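Long-range contact in conserved Hypothetical Protein TT1486 (Thermus thermophilus, PDB 2CU5), which is of uncertain function, a UPF0047 (YjbQ) family member that may have thiamine-phosphate synthase activity: residues 9-13 with 113-119. Residue numbers count along the deposited sequence, not the author numbering.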
loop_
_atom_site.group_PDB
_atom_site.type_symbol
_atom_site.label_atom_id
_atom_site.label_comp_id
_atom_site.label_asym_id
_atom_site.label_seq_id
_atom_site.Cartn_x
_atom_site.Cartn_y
_atom_site.Cartn_z
ATOM N N VAL A 9 11.695 5.798 16.657
ATOM C CA VAL A 9 10.415 5.910 17.343
ATOM C C VAL A 9 10.076 4.811 18.342
ATOM O O VAL A 9 9.990 3.644 17.977
ATOM C CB VAL A 9 9.273 5.961 16.292
ATOM C CG1 VAL A 9 7.960 6.310 16.953
ATOM C CG2 VAL A 9 9.614 6.974 15.205
ATOM N N PRO A 10 9.888 5.172 19.622
ATOM C CA PRO A 10 9.546 4.142 20.610
ATOM C C PRO A 10 8.116 3.667 20.330
ATOM O O PRO A 10 7.238 4.477 20.024
ATOM C CB PRO A 10 9.649 4.887 21.940
ATOM C CG PRO A 10 10.677 5.953 21.654
ATOM C CD PRO A 10 10.255 6.434 20.290
ATOM N N THR A 11 7.885 2.363 20.432
ATOM C CA THR A 11 6.557 1.811 20.179
ATOM C C THR A 11 6.105 0.873 21.291
ATOM O O THR A 11 6.927 0.274 21.982
ATOM C CB THR A 11 6.533 1.017 18.861
ATOM O OG1 THR A 11 7.464 -0.067 18.946
ATOM C CG2 THR A 11 6.915 1.916 17.689
ATOM N N PRO A 12 4.784 0.751 21.492
ATOM C CA PRO A 12 4.235 -0.133 22.527
ATOM C C PRO A 12 4.157 -1.549 21.959
ATOM O O PRO A 12 4.602 -1.787 20.839
ATOM C CB PRO A 12 2.859 0.462 22.782
ATOM C CG PRO A 12 2.454 0.915 21.413
ATOM C CD PRO A 12 3.721 1.588 20.904
ATOM N N GLU A 13 3.594 -2.488 22.716
ATOM C CA GLU A 13 3.486 -3.858 22.220
ATOM C C GLU A 13 2.787 -3.808 20.866
ATOM O O GLU A 13 3.193 -4.470 19.911
ATOM C CB GLU A 13 2.680 -4.727 23.189
ATOM C CG GLU A 13 2.768 -6.209 22.873
ATOM C CD GLU A 13 1.929 -7.057 23.803
ATOM O OE1 GLU A 13 1.972 -6.818 25.029
ATOM O OE2 GLU A 13 1.233 -7.969 23.306
ATOM N N LEU A 113 2.855 5.226 12.740
ATOM C CA LEU A 113 3.776 4.112 12.629
ATOM C C LEU A 113 2.922 3.016 13.268
ATOM O O LEU A 113 2.637 3.060 14.460
ATOM C CB LEU A 113 5.043 4.336 13.455
ATOM C CG LEU A 113 6.147 3.297 13.203
ATOM C CD1 LEU A 113 7.387 3.678 13.993
ATOM C CD2 LEU A 113 5.673 1.900 13.598
ATOM N N ALA A 114 2.492 2.050 12.469
ATOM C CA ALA A 114 1.655 0.969 12.973
ATOM C C ALA A 114 2.500 -0.174 13.518
ATOM O O ALA A 114 3.022 -0.976 12.755
ATOM C CB ALA A 114 0.740 0.467 11.851
ATOM N N GLU A 115 2.624 -0.244 14.841
ATOM C CA GLU A 115 3.409 -1.295 15.485
ATOM C C GLU A 115 2.568 -2.539 15.762
ATOM O O GLU A 115 1.544 -2.457 16.435
ATOM C CB GLU A 115 3.989 -0.794 16.810
ATOM C CG GLU A 115 4.784 -1.861 17.546
ATOM C CD GLU A 115 5.989 -2.332 16.752
ATOM O OE1 GLU A 115 7.077 -1.733 16.907
ATOM O OE2 GLU A 115 5.850 -3.294 15.961
ATOM N N PHE A 116 3.018 -3.685 15.261
ATOM C CA PHE A 116 2.298 -4.940 15.467
ATOM C C PHE A 116 3.113 -5.950 16.276
ATOM O O PHE A 116 2.605 -7.013 16.630
ATOM C CB PHE A 116 1.922 -5.560 14.117
ATOM C CG PHE A 116 1.196 -4.617 13.196
ATOM C CD1 PHE A 116 -0.021 -4.057 13.570
ATOM C CD2 PHE A 116 1.729 -4.296 11.950
ATOM C CE1 PHE A 116 -0.704 -3.192 12.716
ATOM C CE2 PHE A 116 1.056 -3.432 11.086
ATOM C CZ PHE A 116 -0.160 -2.881 11.471
ATOM N N ASP A 117 4.371 -5.629 16.570
ATOM C CA ASP A 117 5.205 -6.550 17.341
ATOM C C ASP A 117 6.235 -5.846 18.223
ATOM O O ASP A 117 7.434 -6.089 18.104
ATOM C CB ASP A 117 5.902 -7.533 16.393
ATOM C CG ASP A 117 6.658 -8.627 17.135
ATOM O OD1 ASP A 117 6.160 -9.088 18.183
ATOM O OD2 ASP A 117 7.741 -9.030 16.669
ATOM N N GLY A 118 5.753 -4.983 19.112
ATOM C CA GLY A 118 6.639 -4.261 20.004
ATOM C C GLY A 118 6.645 -4.863 21.398
ATOM O O GLY A 118 6.274 -6.024 21.571
ATOM N N PRO A 119 7.070 -4.104 22.418
ATOM C CA PRO A 119 7.534 -2.722 22.285
ATOM C C PRO A 119 8.952 -2.698 21.728
ATOM O O PRO A 119 9.760 -3.568 22.042
ATOM C CB PRO A 119 7.468 -2.205 23.718
ATOM C CG PRO A 119 7.867 -3.420 24.504
ATOM C CD PRO A 119 7.074 -4.524 23.833
#
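Where the chain crosses between the two sheets of a beta-sandwich, apolar packing can give way to polar and main-chain contacts, and this contact is a compact example. Strand 5-11 belongs to the larger sheet and strand 110-115 to the smaller; the axes of their short segments approach to 8.9 Å at 35°, too far apart for backbone pairing, so side chains join the strands. V9 points inward, its CB 3.7 Å from CD1 of L113, a contact that belongs to the apolar layer with V17 and V124. T11 turns toward the second sheet again, but here the interface becomes polar: its OG1 donates to OE1 of E115, 2.7 Å away. That buried carboxylate is further balanced by a salt bridge to R122 from the adjoining strand 120-128. Past the paired side chains the two segments converge, the CA atoms of P12 and P119 lying 4.2 Å apart. The carbonyl O of P12 receives CA-H...O contacts from CA of G118 at 3.3 Å and CA of P119 at 3.4 Å; a CB on G118 would clash with this oxygen. A cis peptide bond links G118 to P119 as the chain passes into strand 120-128. At E13 the main chains finally bond directly, N of G118 donating to O of E13 at 2.7 Å.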